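Local coordinates for protein oxalate biosynthetic component 1 (Burkholderia thailandensis, PDB 5IKY) that probably produces oxalate under quorum-sensing control, joining a serine hydrolase activity of the alpha/beta hydrolase type to an additional lyase activity in one chain, at residues S973-H981 and R999-Y1009; L267-I275 and R696-N706. All coordinates share one frame; numbering follows the deposited sequence.

How the contacts relate
Contact 1 lies inside the alpha/beta hydrolase region, whereas contact 2 joins two different regions: residues 267-275 belong to the part related to beta-keto acid cleavage enzymes, and residues 696-706 to the cap. The centres of the two contacts are about 21 Å apart and their nearest atoms about 4 Å, without touching. Helix 998-1002 connects the two neighbourhoods. All of it but its first residue belongs to contact 1, while that first residue, Val998, packs against Tyr697 and Val704 of the cap hairpin, and Leu1001 meets Leu707 just beyond that hairpin. The magnesium ion, held by His227 and Glu477, takes no ligand from either contact. In sequence both segments of contact 2 come before those of contact 1.

Contact 1. Residues S973-H981 and R999-Y1009; sequences SFGSAADIH and RSLAGTTSRHY
Asp979 reaches across to Thr1005 and grips it with both carboxylate oxygens. OD1 of Asp979 receives Thr1005 N at 2.7 Å on its syn lone pair, and OD2 of Asp979 receives Thr1005 OG1, also at 2.7 Å, from 37° above the carboxylate plane. The threonine hydroxyl is set between its own backbone N and carbonyl carbon (chi1 61°), near enough to that N for both donors to meet the same carboxylate; with both oxygens held, the carboxylate of Asp979 should have little freedom to rotate. Behind this pair, Thr1004 lays CG2 3.3 Å from Ser976 O, while its hydroxyl OG1 turns back to Ser1000 O in the last helical turn.

Residues 973-976 end a strand of the central sheet of an alpha/beta hydrolase fold, and the loop that follows runs along the C-terminal end of helix 998-1002. Here Ala977 lies close against Ser1000, their CA atoms 3.9 Å apart. CB of Ser1000 lies 3.5 Å from Ser976 O, and its OG is hydrogen-bonded to Asp997 OD2. Two acceptors, Ala977 O and Gly1003 O, come within 3.1 Å of each other; the side-chain amide of Asn860, in helix 849-860, donates to Gly1003 O and accepts from Asp979 N. A water joins Ala978 O to Tyr1009 OH, whose oxygen is 3.9 Å from Ser976 CB.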
ATOM      1  N   SER A 973      18.359 -18.557   6.742  1.00 77.56           N
ATOM      2  CA  SER A 973      18.315 -17.837   5.476  1.00 77.01           C
ATOM      3  C   SER A 973      17.769 -16.422   5.638  1.00 72.03           C
ATOM      4  O   SER A 973      16.661 -16.224   6.138  1.00 76.72           O
ATOM      5  CB  SER A 973      17.469 -18.611   4.458  1.00 77.61           C
ATOM      6  OG  SER A 973      17.464 -17.968   3.194  1.00 74.70           O
ATOM      7  N   PHE A 974      18.558 -15.438   5.215  1.00 68.13           N
ATOM      8  CA  PHE A 974      18.113 -14.050   5.191  1.00 68.87           C
ATOM      9  C   PHE A 974      17.797 -13.634   3.761  1.00 77.63           C
ATOM     10  O   PHE A 974      18.680 -13.601   2.902  1.00 76.10           O
ATOM     11  CB  PHE A 974      19.171 -13.125   5.794  1.00 81.00           C
ATOM     12  CG  PHE A 974      19.374 -13.315   7.270  1.00 84.14           C
ATOM     13  CD1 PHE A 974      20.346 -14.182   7.745  1.00 66.65           C
ATOM     14  CD2 PHE A 974      18.590 -12.630   8.183  1.00 80.56           C
ATOM     15  CE1 PHE A 974      20.533 -14.359   9.103  1.00 73.22           C
ATOM     16  CE2 PHE A 974      18.771 -12.803   9.542  1.00 85.16           C
ATOM     17  CZ  PHE A 974      19.744 -13.669  10.003  1.00 79.74           C
ATOM     18  N   GLY A 975      16.531 -13.319   3.511  1.00 76.86           N
ATOM     19  CA  GLY A 975      16.086 -12.977   2.175  1.00 66.25           C
ATOM     20  C   GLY A 975      16.110 -14.184   1.259  1.00 69.75           C
ATOM     21  O   GLY A 975      16.928 -14.262   0.342  1.00 70.43           O
ATOM     22  N   SER A 976      15.216 -15.134   1.511  1.00 64.73           N
ATOM     23  CA  SER A 976      15.111 -16.322   0.674  1.00 61.61           C
ATOM     24  C   SER A 976      14.503 -15.973  -0.681  1.00 59.78           C
ATOM     25  O   SER A 976      13.333 -15.602  -0.770  1.00 65.24           O
ATOM     26  CB  SER A 976      14.278 -17.399   1.368  1.00 62.69           C
ATOM     27  OG  SER A 976      14.862 -17.773   2.602  1.00 68.60           O
ATOM     28  N   ALA A 977      15.309 -16.092  -1.730  1.00 59.20           N
ATOM     29  CA  ALA A 977      14.890 -15.708  -3.074  1.00 65.31           C
ATOM     30  C   ALA A 977      14.377 -16.904  -3.871  1.00 64.03           C
ATOM     31  O   ALA A 977      14.171 -16.816  -5.082  1.00 67.54           O
ATOM     32  CB  ALA A 977      16.040 -15.038  -3.809  1.00 53.61           C
ATOM     33  N   ALA A 978      14.174 -18.021  -3.182  1.00 61.89           N
ATOM     34  CA  ALA A 978      13.648 -19.227  -3.807  1.00 67.20           C
ATOM     35  C   ALA A 978      12.694 -19.927  -2.850  1.00 68.29           C
ATOM     36  O   ALA A 978      12.802 -19.771  -1.634  1.00 69.91           O
ATOM     37  CB  ALA A 978      14.781 -20.161  -4.216  1.00 55.14           C
ATOM     38  N   ASP A 979      11.756 -20.690  -3.401  1.00 64.96           N
ATOM     39  CA  ASP A 979      10.784 -21.405  -2.585  1.00 53.49           C
ATOM     40  C   ASP A 979      11.446 -22.480  -1.738  1.00 72.97           C
ATOM     41  O   ASP A 979      12.373 -23.157  -2.184  1.00 62.00           O
ATOM     42  CB  ASP A 979       9.702 -22.039  -3.461  1.00 55.86           C
ATOM     43  CG  ASP A 979       8.701 -21.027  -3.979  1.00 72.57           C
ATOM     44  OD1 ASP A 979       8.554 -19.956  -3.354  1.00 73.95           O
ATOM     45  OD2 ASP A 979       8.050 -21.311  -5.007  1.00 76.68           O
ATOM     46  N   ILE A 980      10.968 -22.626  -0.507  1.00 74.58           N
ATOM     47  CA  ILE A 980      11.399 -23.720   0.350  1.00 73.57           C
ATOM     48  C   ILE A 980      10.415 -24.872   0.220  1.00 73.98           C
ATOM     49  O   ILE A 980       9.279 -24.787   0.690  1.00 71.43           O
ATOM     50  CB  ILE A 980      11.500 -23.295   1.823  1.00 77.66           C
ATOM     51  CG1 ILE A 980      12.498 -22.147   1.981  1.00 74.93           C
ATOM     52  CG2 ILE A 980      11.908 -24.480   2.686  1.00 68.86           C
ATOM     53  CD1 ILE A 980      12.638 -21.656   3.405  1.00 58.13           C
ATOM     54  N   HIS A 981      10.848 -25.941  -0.436  1.00 73.81           N
ATOM     55  CA  HIS A 981       9.998 -27.107  -0.622  1.00 74.61           C
ATOM     56  C   HIS A 981       9.820 -27.829   0.705  1.00 82.90           C
ATOM     57  O   HIS A 981      10.666 -28.624   1.115  1.00 92.24           O
ATOM     58  CB  HIS A 981      10.590 -28.036  -1.676  1.00 72.67           C
ATOM     59  CG  HIS A 981      10.870 -27.359  -2.982  1.00 71.96           C
ATOM     60  ND1 HIS A 981       9.997 -27.406  -4.047  1.00 72.66           N
ATOM     61  CD2 HIS A 981      11.920 -26.609  -3.389  1.00 77.16           C
ATOM     62  CE1 HIS A 981      10.500 -26.718  -5.056  1.00 77.35           C
ATOM     63  NE2 HIS A 981      11.667 -26.224  -4.683  1.00 80.11           N
ATOM     64  N   ARG A 999      13.080  -8.539  -4.851  1.00 69.20           N
ATOM     65  CA  ARG A 999      13.817  -9.549  -5.602  1.00 77.30           C
ATOM     66  C   ARG A 999      13.588 -10.930  -5.001  1.00 70.04           C
ATOM     67  O   ARG A 999      13.483 -11.919  -5.733  1.00 68.08           O
ATOM     68  CB  ARG A 999      15.311  -9.231  -5.646  1.00 73.95           C
ATOM     69  CG  ARG A 999      16.026  -9.930  -6.795  1.00 89.50           C
ATOM     70  CD  ARG A 999      17.534  -9.748  -6.747  1.00100.72           C
ATOM     71  NE  ARG A 999      18.183 -10.476  -7.836  1.00109.42           N
ATOM     72  CZ  ARG A 999      19.445 -10.890  -7.819  1.00111.24           C
ATOM     73  NH1 ARG A 999      20.210 -10.653  -6.763  1.00110.40           N
ATOM     74  NH2 ARG A 999      19.942 -11.544  -8.860  1.00119.49           N
ATOM     75  N   SER A1000      13.501 -10.995  -3.674  1.00 53.29           N
ATOM     76  CA  SER A1000      13.152 -12.239  -3.000  1.00 58.90           C
ATOM     77  C   SER A1000      11.686 -12.586  -3.226  1.00 62.58           C
ATOM     78  O   SER A1000      11.337 -13.755  -3.381  1.00 58.77           O
ATOM     79  CB  SER A1000      13.441 -12.150  -1.504  1.00 66.68           C
ATOM     80  OG  SER A1000      14.834 -12.077  -1.253  1.00 76.45           O
ATOM     81  N   LEU A1001      10.832 -11.565  -3.238  1.00 67.12           N
ATOM     82  CA  LEU A1001       9.411 -11.769  -3.493  1.00 69.68           C
ATOM     83  C   LEU A1001       9.175 -12.324  -4.890  1.00 64.33           C
ATOM     84  O   LEU A1001       8.433 -13.287  -5.065  1.00 60.69           O
ATOM     85  CB  LEU A1001       8.634 -10.466  -3.314  1.00 66.91           C
ATOM     86  CG  LEU A1001       7.889 -10.306  -1.989  1.00 74.67           C
ATOM     87  CD1 LEU A1001       7.017  -9.071  -2.031  1.00 86.54           C
ATOM     88  CD2 LEU A1001       7.055 -11.535  -1.691  1.00 57.67           C
ATOM     89  N   ALA A1002       9.819 -11.713  -5.880  1.00 52.81           N
ATOM     90  CA  ALA A1002       9.678 -12.138  -7.270  1.00 55.15           C
ATOM     91  C   ALA A1002      10.173 -13.567  -7.477  1.00 61.79           C
ATOM     92  O   ALA A1002       9.751 -14.250  -8.408  1.00 67.24           O
ATOM     93  CB  ALA A1002      10.426 -11.183  -8.193  1.00 46.14           C
ATOM     94  N   GLY A1003      11.067 -14.015  -6.602  1.00 60.77           N
ATOM     95  CA  GLY A1003      11.643 -15.342  -6.717  1.00 55.49           C
ATOM     96  C   GLY A1003      10.912 -16.397  -5.908  1.00 62.08           C
ATOM     97  O   GLY A1003      11.278 -17.572  -5.943  1.00 62.98           O
ATOM     98  N   THR A1004       9.877 -15.984  -5.181  1.00 54.11           N
ATOM     99  CA  THR A1004       9.144 -16.903  -4.315  1.00 50.11           C
ATOM    100  C   THR A1004       7.648 -16.895  -4.608  1.00 58.16           C
ATOM    101  O   THR A1004       7.154 -16.040  -5.343  1.00 54.33           O
ATOM    102  CB  THR A1004       9.358 -16.569  -2.831  1.00 59.42           C
ATOM    103  OG1 THR A1004       9.106 -15.174  -2.613  1.00 60.42           O
ATOM    104  CG2 THR A1004      10.785 -16.890  -2.419  1.00 57.45           C
ATOM    105  N   THR A1005       6.931 -17.853  -4.028  1.00 55.04           N
ATOM    106  CA  THR A1005       5.493 -17.974  -4.255  1.00 60.17           C
ATOM    107  C   THR A1005       4.718 -18.127  -2.951  1.00 59.56           C
ATOM    108  O   THR A1005       3.497 -18.268  -2.963  1.00 71.10           O
ATOM    109  CB  THR A1005       5.160 -19.174  -5.169  1.00 57.07           C
ATOM    110  OG1 THR A1005       5.603 -20.389  -4.551  1.00 59.60           O
ATOM    111  CG2 THR A1005       5.831 -19.023  -6.529  1.00 49.55           C
ATOM    112  N   SER A1006       5.431 -18.100  -1.829  1.00 77.83           N
ATOM    113  CA  SER A1006       4.798 -18.219  -0.519  1.00 75.77           C
ATOM    114  C   SER A1006       3.971 -16.977  -0.204  1.00 75.13           C
ATOM    115  O   SER A1006       4.421 -15.854  -0.431  1.00 66.70           O
ATOM    116  CB  SER A1006       5.850 -18.443   0.570  1.00 76.51           C
ATOM    117  OG  SER A1006       5.250 -18.597   1.845  1.00 76.27           O
ATOM    118  N   ARG A1007       2.766 -17.183   0.319  1.00 78.49           N
ATOM    119  CA  ARG A1007       1.877 -16.072   0.653  1.00 79.38           C
ATOM    120  C   ARG A1007       2.259 -15.401   1.972  1.00 81.32           C
ATOM    121  O   ARG A1007       1.804 -14.295   2.270  1.00 79.18           O
ATOM    122  CB  ARG A1007       0.425 -16.551   0.721  1.00 77.65           C
ATOM    123  CG  ARG A1007      -0.128 -17.076  -0.592  1.00 82.65           C
ATOM    124  CD  ARG A1007      -1.594 -17.457  -0.447  1.00 87.01           C
ATOM    125  NE  ARG A1007      -2.151 -17.995  -1.686  1.00 95.48           N
ATOM    126  CZ  ARG A1007      -2.804 -17.272  -2.588  1.00106.27           C
ATOM    127  NH1 ARG A1007      -2.988 -15.972  -2.393  1.00 98.34           N
ATOM    128  NH2 ARG A1007      -3.276 -17.848  -3.686  1.00113.24           N
ATOM    129  N   HIS A1008       3.098 -16.073   2.756  1.00 72.32           N
ATOM    130  CA  HIS A1008       3.514 -15.562   4.060  1.00 69.03           C
ATOM    131  C   HIS A1008       4.337 -14.279   3.956  1.00 65.69           C
ATOM    132  O   HIS A1008       4.378 -13.483   4.894  1.00 89.34           O
ATOM    133  CB  HIS A1008       4.312 -16.628   4.817  1.00 66.54           C
ATOM    134  CG  HIS A1008       3.488 -17.790   5.276  1.00 85.44           C
ATOM    135  ND1 HIS A1008       2.464 -17.662   6.190  1.00 97.66           N
ATOM    136  CD2 HIS A1008       3.539 -19.104   4.952  1.00103.28           C
ATOM    137  CE1 HIS A1008       1.918 -18.845   6.406  1.00103.80           C
ATOM    138  NE2 HIS A1008       2.553 -19.738   5.667  1.00110.58           N
ATOM    139  N   TYR A1009       4.991 -14.082   2.815  1.00 68.17           N
ATOM    140  CA  TYR A1009       5.839 -12.910   2.607  1.00 65.57           C
ATOM    141  C   TYR A1009       5.029 -11.651   2.308  1.00 59.82           C
ATOM    142  O   TYR A1009       5.570 -10.545   2.301  1.00 67.11           O
ATOM    143  CB  TYR A1009       6.827 -13.155   1.463  1.00 67.06           C
ATOM    144  CG  TYR A1009       7.813 -14.280   1.694  1.00 73.10           C
ATOM    145  CD1 TYR A1009       8.166 -14.676   2.978  1.00 71.20           C
ATOM    146  CD2 TYR A1009       8.399 -14.939   0.622  1.00 59.18           C
ATOM    147  CE1 TYR A1009       9.070 -15.703   3.185  1.00 67.52           C
ATOM    148  CE2 TYR A1009       9.303 -15.963   0.817  1.00 60.15           C
ATOM    149  CZ  TYR A1009       9.634 -16.342   2.098  1.00 70.74           C
ATOM    150  OH  TYR A1009      10.532 -17.365   2.286  1.00 73.85           O
TER
HETATM  151  O   HOH W   1      10.472 -19.532   0.271  1.00 65.71           O

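Contact 2. Residues L267-I275 and R696-N706; sequences LLDLEPSAI and RYNSDYSNVVN
Ser699 N donates to Asp269 O at 3.1 Å, bringing the connecting loop of a beta hairpin against the last turn of helix 257-270. This donor stands 43° above the carbonyl plane. Beyond the helix, Glu271 leaves helical geometry and a type I turn from Glu271 to Ala274 swings the chain past the hairpin, whose strands 696-697 and 704-705 pair antiparallel; the type I turn that carries Ser699, from Asn698 to Tyr701, forms part of the loop between them.

Asn698 makes the second bond: its ND2 reaches Leu270 O at 3.2 Å, nearly straight at 168°, in the carbonyl plane and on a lone pair. The other end of the amide is held within the hairpin, where OD1 accepts from both Ser702 N and Asn703 N, and this fixes which way the amide faces. Leu270 extends CD2 to 3.2 Å from Ser699 OG; its side chain and that of Asp700 cross at about a right angle, CD2 coming up to OD1 of Asp700. Farther along, Pro272 packs its CD 3.9 Å from Val705 CG1 and its CG 3.7 Å from Arg696 NH2. CG2 of Val705 covers the centre of one guanidinium face, while Asp531 forms a salt bridge with NH1 of Arg696. A water links Ser273 OG to Asn706 OD1, while ND2 of Asn706 is hydrogen-bonded to Asp531.

Both direct bonds run from hairpin donors to helix-end carbonyls, so the cap supplies N-H groups where the helix has run out of its own; beside them, apolar contact comes from Leu270 and from Pro272 against Val705.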
ATOM      1  N   LEU A 267      -2.416   9.186  -8.379  1.00 43.41           N
ATOM      2  CA  LEU A 267      -2.939   7.907  -7.913  1.00 45.24           C
ATOM      3  C   LEU A 267      -2.447   6.744  -8.772  1.00 50.56           C
ATOM      4  O   LEU A 267      -2.156   5.670  -8.253  1.00 49.31           O
ATOM      5  CB  LEU A 267      -4.468   7.932  -7.883  1.00 41.68           C
ATOM      6  CG  LEU A 267      -5.080   8.680  -6.697  1.00 47.83           C
ATOM      7  CD1 LEU A 267      -6.601   8.658  -6.757  1.00 41.86           C
ATOM      8  CD2 LEU A 267      -4.584   8.083  -5.389  1.00 42.22           C
ATOM      9  N   LEU A 268      -2.353   6.958 -10.082  1.00 45.82           N
ATOM     10  CA  LEU A 268      -1.825   5.936 -10.982  1.00 48.83           C
ATOM     11  C   LEU A 268      -0.372   5.594 -10.644  1.00 51.04           C
ATOM     12  O   LEU A 268       0.060   4.455 -10.811  1.00 58.89           O
ATOM     13  CB  LEU A 268      -1.927   6.394 -12.437  1.00 48.00           C
ATOM     14  CG  LEU A 268      -3.317   6.477 -13.071  1.00 53.10           C
ATOM     15  CD1 LEU A 268      -3.211   7.099 -14.447  1.00 45.86           C
ATOM     16  CD2 LEU A 268      -3.970   5.106 -13.153  1.00 36.03           C
ATOM     17  N   ASP A 269       0.374   6.590 -10.170  1.00 47.96           N
ATOM     18  CA  ASP A 269       1.772   6.402  -9.782  1.00 47.35           C
ATOM     19  C   ASP A 269       1.916   5.741  -8.414  1.00 49.57           C
ATOM     20  O   ASP A 269       2.704   4.809  -8.244  1.00 48.43           O
ATOM     21  CB  ASP A 269       2.512   7.741  -9.770  1.00 55.43           C
ATOM     22  CG  ASP A 269       3.141   8.079 -11.107  1.00 65.26           C
ATOM     23  OD1 ASP A 269       3.517   7.145 -11.845  1.00 77.70           O
ATOM     24  OD2 ASP A 269       3.278   9.284 -11.410  1.00 73.94           O
ATOM     25  N   LEU A 270       1.157   6.233  -7.440  1.00 44.93           N
ATOM     26  CA  LEU A 270       1.285   5.786  -6.056  1.00 52.51           C
ATOM     27  C   LEU A 270       0.425   4.561  -5.749  1.00 64.48           C
ATOM     28  O   LEU A 270       0.756   3.767  -4.867  1.00 61.68           O
ATOM     29  CB  LEU A 270       0.921   6.927  -5.104  1.00 46.32           C
ATOM     30  CG  LEU A 270       1.844   8.148  -5.103  1.00 52.89           C
ATOM     31  CD1 LEU A 270       1.271   9.253  -4.232  1.00 39.33           C
ATOM     32  CD2 LEU A 270       3.222   7.760  -4.613  1.00 39.99           C
ATOM     33  N   GLU A 271      -0.685   4.420  -6.468  1.00 48.31           N
ATOM     34  CA  GLU A 271      -1.618   3.318  -6.239  1.00 45.12           C
ATOM     35  C   GLU A 271      -2.059   2.674  -7.556  1.00 43.15           C
ATOM     36  O   GLU A 271      -3.225   2.776  -7.933  1.00 48.41           O
ATOM     37  CB  GLU A 271      -2.843   3.814  -5.466  1.00 40.34           C
ATOM     38  CG  GLU A 271      -2.522   4.559  -4.172  1.00 47.85           C
ATOM     39  CD  GLU A 271      -2.103   3.631  -3.045  1.00 56.56           C
ATOM     40  OE1 GLU A 271      -2.346   2.410  -3.148  1.00 69.41           O
ATOM     41  OE2 GLU A 271      -1.527   4.126  -2.054  1.00 66.77           O
ATOM     42  N   PRO A 272      -1.128   1.994  -8.248  1.00 56.74           N
ATOM     43  CA  PRO A 272      -1.335   1.487  -9.613  1.00 40.36           C
ATOM     44  C   PRO A 272      -2.494   0.500  -9.765  1.00 39.27           C
ATOM     45  O   PRO A 272      -3.111   0.451 -10.831  1.00 47.72           O
ATOM     46  CB  PRO A 272      -0.007   0.785  -9.933  1.00 44.33           C
ATOM     47  CG  PRO A 272       0.980   1.350  -8.973  1.00 53.98           C
ATOM     48  CD  PRO A 272       0.206   1.641  -7.730  1.00 37.91           C
ATOM     49  N   SER A 273      -2.783  -0.278  -8.727  1.00 51.43           N
ATOM     50  CA  SER A 273      -3.804  -1.319  -8.827  1.00 42.38           C
ATOM     51  C   SER A 273      -5.181  -0.845  -8.371  1.00 46.51           C
ATOM     52  O   SER A 273      -6.190  -1.494  -8.651  1.00 49.59           O
ATOM     53  CB  SER A 273      -3.387  -2.547  -8.016  1.00 37.21           C
ATOM     54  OG  SER A 273      -2.196  -3.115  -8.536  1.00 67.96           O
ATOM     55  N   ALA A 274      -5.217   0.285  -7.674  1.00 41.54           N
ATOM     56  CA  ALA A 274      -6.466   0.824  -7.149  1.00 50.43           C
ATOM     57  C   ALA A 274      -7.484   1.043  -8.258  1.00 44.15           C
ATOM     58  O   ALA A 274      -7.187   1.680  -9.267  1.00 50.52           O
ATOM     59  CB  ALA A 274      -6.210   2.129  -6.404  1.00 41.20           C
ATOM     60  N   ILE A 275      -8.683   0.501  -8.070  1.00 40.33           N
ATOM     61  CA  ILE A 275      -9.763   0.711  -9.021  1.00 38.52           C
ATOM     62  C   ILE A 275     -10.349   2.097  -8.789  1.00 40.20           C
ATOM     63  O   ILE A 275     -10.840   2.403  -7.703  1.00 44.65           O
ATOM     64  CB  ILE A 275     -10.849  -0.373  -8.896  1.00 47.88           C
ATOM     65  CG1 ILE A 275     -10.272  -1.732  -9.291  1.00 35.93           C
ATOM     66  CG2 ILE A 275     -12.054  -0.040  -9.766  1.00 36.32           C
ATOM     67  CD1 ILE A 275     -11.196  -2.900  -9.019  1.00 36.18           C
ATOM     68  N   ARG A 696       6.595  -5.100  -8.424  1.00 56.54           N
ATOM     69  CA  ARG A 696       7.097  -3.759  -8.700  1.00 47.53           C
ATOM     70  C   ARG A 696       7.017  -2.861  -7.467  1.00 61.16           C
ATOM     71  O   ARG A 696       6.239  -3.118  -6.548  1.00 67.86           O
ATOM     72  CB  ARG A 696       6.289  -3.123  -9.834  1.00 57.48           C
ATOM     73  CG  ARG A 696       6.936  -3.121 -11.197  1.00 74.23           C
ATOM     74  CD  ARG A 696       5.995  -2.461 -12.198  1.00 89.13           C
ATOM     75  NE  ARG A 696       5.460  -1.201 -11.685  1.00 99.33           N
ATOM     76  CZ  ARG A 696       4.174  -0.858 -11.719  1.00 85.41           C
ATOM     77  NH1 ARG A 696       3.277  -1.678 -12.250  1.00 82.88           N
ATOM     78  NH2 ARG A 696       3.784   0.309 -11.225  1.00 72.56           N
ATOM     79  N   TYR A 697       7.819  -1.800  -7.456  1.00 55.96           N
ATOM     80  CA  TYR A 697       7.619  -0.710  -6.511  1.00 54.91           C
ATOM     81  C   TYR A 697       6.635   0.281  -7.112  1.00 55.78           C
ATOM     82  O   TYR A 697       6.524   0.387  -8.333  1.00 53.30           O
ATOM     83  CB  TYR A 697       8.931   0.012  -6.190  1.00 42.98           C
ATOM     84  CG  TYR A 697       9.849  -0.707  -5.233  1.00 53.53           C
ATOM     85  CD1 TYR A 697       9.497  -0.886  -3.901  1.00 59.93           C
ATOM     86  CD2 TYR A 697      11.085  -1.181  -5.654  1.00 51.35           C
ATOM     87  CE1 TYR A 697      10.343  -1.538  -3.021  1.00 56.76           C
ATOM     88  CE2 TYR A 697      11.935  -1.832  -4.783  1.00 56.51           C
ATOM     89  CZ  TYR A 697      11.561  -2.008  -3.470  1.00 55.94           C
ATOM     90  OH  TYR A 697      12.413  -2.658  -2.606  1.00 71.86           O
ATOM     91  N   ASN A 698       5.927   1.013  -6.261  1.00 47.84           N
ATOM     92  CA  ASN A 698       5.184   2.170  -6.733  1.00 57.86           C
ATOM     93  C   ASN A 698       6.165   3.331  -6.905  1.00 57.66           C
ATOM     94  O   ASN A 698       7.353   3.184  -6.617  1.00 67.00           O
ATOM     95  CB  ASN A 698       4.042   2.528  -5.779  1.00 48.82           C
ATOM     96  CG  ASN A 698       4.521   2.828  -4.375  1.00 61.55           C
ATOM     97  OD1 ASN A 698       5.656   2.520  -4.010  1.00 67.20           O
ATOM     98  ND2 ASN A 698       3.647   3.420  -3.572  1.00 48.30           N
ATOM     99  N   SER A 699       5.672   4.474  -7.369  1.00 52.35           N
ATOM    100  CA  SER A 699       6.538   5.560  -7.825  1.00 53.35           C
ATOM    101  C   SER A 699       7.547   6.073  -6.790  1.00 60.28           C
ATOM    102  O   SER A 699       8.658   6.457  -7.153  1.00 73.14           O
ATOM    103  CB  SER A 699       5.679   6.726  -8.319  1.00 54.14           C
ATOM    104  OG  SER A 699       4.751   7.135  -7.330  1.00 65.93           O
ATOM    105  N   ASP A 700       7.178   6.074  -5.512  1.00 53.18           N
ATOM    106  CA  ASP A 700       8.069   6.617  -4.487  1.00 54.68           C
ATOM    107  C   ASP A 700       8.490   5.581  -3.441  1.00 59.97           C
ATOM    108  O   ASP A 700       8.881   5.936  -2.325  1.00 67.14           O
ATOM    109  CB  ASP A 700       7.410   7.816  -3.799  1.00 48.14           C
ATOM    110  CG  ASP A 700       6.260   7.417  -2.903  1.00 61.08           C
ATOM    111  OD1 ASP A 700       5.692   6.323  -3.106  1.00 67.07           O
ATOM    112  OD2 ASP A 700       5.917   8.197  -1.990  1.00 75.19           O
ATOM    113  N   TYR A 701       8.400   4.307  -3.812  1.00 53.94           N
ATOM    114  CA  TYR A 701       8.842   3.197  -2.968  1.00 61.28           C
ATOM    115  C   TYR A 701       8.086   3.141  -1.640  1.00 63.40           C
ATOM    116  O   TYR A 701       8.672   2.867  -0.592  1.00 75.28           O
ATOM    117  CB  TYR A 701      10.354   3.289  -2.723  1.00 63.26           C
ATOM    118  CG  TYR A 701      11.150   3.299  -4.009  1.00 64.13           C
ATOM    119  CD1 TYR A 701      11.560   2.113  -4.601  1.00 70.27           C
ATOM    120  CD2 TYR A 701      11.474   4.492  -4.643  1.00 67.19           C
ATOM    121  CE1 TYR A 701      12.274   2.112  -5.782  1.00 50.73           C
ATOM    122  CE2 TYR A 701      12.191   4.501  -5.825  1.00 63.34           C
ATOM    123  CZ  TYR A 701      12.588   3.307  -6.389  1.00 58.90           C
ATOM    124  OH  TYR A 701      13.305   3.307  -7.563  1.00 80.59           O
ATOM    125  N   SER A 702       6.780   3.391  -1.702  1.00 64.04           N
ATOM    126  CA  SER A 702       5.912   3.328  -0.530  1.00 52.33           C
ATOM    127  C   SER A 702       5.274   1.954  -0.382  1.00 53.50           C
ATOM    128  O   SER A 702       4.787   1.597   0.689  1.00 64.58           O
ATOM    129  CB  SER A 702       4.807   4.385  -0.615  1.00 47.87           C
ATOM    130  OG  SER A 702       5.339   5.682  -0.792  1.00 87.41           O
ATOM    131  N   ASN A 703       5.266   1.192  -1.468  1.00 55.63           N
ATOM    132  CA  ASN A 703       4.516  -0.054  -1.506  1.00 63.29           C
ATOM    133  C   ASN A 703       5.012  -0.986  -2.607  1.00 60.99           C
ATOM    134  O   ASN A 703       5.756  -0.570  -3.497  1.00 57.45           O
ATOM    135  CB  ASN A 703       3.027   0.248  -1.698  1.00 40.89           C
ATOM    136  CG  ASN A 703       2.133  -0.903  -1.280  1.00 47.58           C
ATOM    137  OD1 ASN A 703       2.504  -1.724  -0.441  1.00 63.87           O
ATOM    138  ND2 ASN A 703       0.945  -0.970  -1.872  1.00 59.47           N
ATOM    139  N   VAL A 704       4.601  -2.247  -2.533  1.00 64.66           N
ATOM    140  CA  VAL A 704       4.933  -3.228  -3.557  1.00 56.94           C
ATOM    141  C   VAL A 704       3.660  -3.680  -4.264  1.00 60.89           C
ATOM    142  O   VAL A 704       2.682  -4.050  -3.616  1.00 62.17           O
ATOM    143  CB  VAL A 704       5.659  -4.449  -2.959  1.00 54.90           C
ATOM    144  CG1 VAL A 704       6.135  -5.375  -4.065  1.00 61.78           C
ATOM    145  CG2 VAL A 704       6.835  -3.999  -2.103  1.00 58.84           C
ATOM    146  N   VAL A 705       3.675  -3.645  -5.594  1.00 66.63           N
ATOM    147  CA  VAL A 705       2.493  -3.984  -6.380  1.00 57.08           C
ATOM    148  C   VAL A 705       2.731  -5.211  -7.256  1.00 61.61           C
ATOM    149  O   VAL A 705       3.850  -5.716  -7.334  1.00 63.85           O
ATOM    150  CB  VAL A 705       2.056  -2.802  -7.267  1.00 65.04           C
ATOM    151  CG1 VAL A 705       1.991  -1.522  -6.447  1.00 66.91           C
ATOM    152  CG2 VAL A 705       3.009  -2.631  -8.432  1.00 72.32           C
ATOM    153  N   ASN A 706       1.667  -5.676  -7.911  1.00 52.88           N
ATOM    154  CA  ASN A 706       1.699  -6.865  -8.766  1.00 44.25           C
ATOM    155  C   ASN A 706       2.188  -8.105  -8.024  1.00 53.20           C
ATOM    156  O   ASN A 706       3.025  -8.856  -8.526  1.00 59.81           O
ATOM    157  CB  ASN A 706       2.567  -6.623 -10.004  1.00 39.81           C
ATOM    158  CG  ASN A 706       2.009  -5.537 -10.903  1.00 49.79           C
ATOM    159  OD1 ASN A 706       0.815  -5.234 -10.862  1.00 52.92           O
ATOM    160  ND2 ASN A 706       2.871  -4.949 -11.731  1.00 39.82           N
TER
HETATM  161  O   HOH W   2      -2.141  -4.393 -10.998  1.00 58.86           O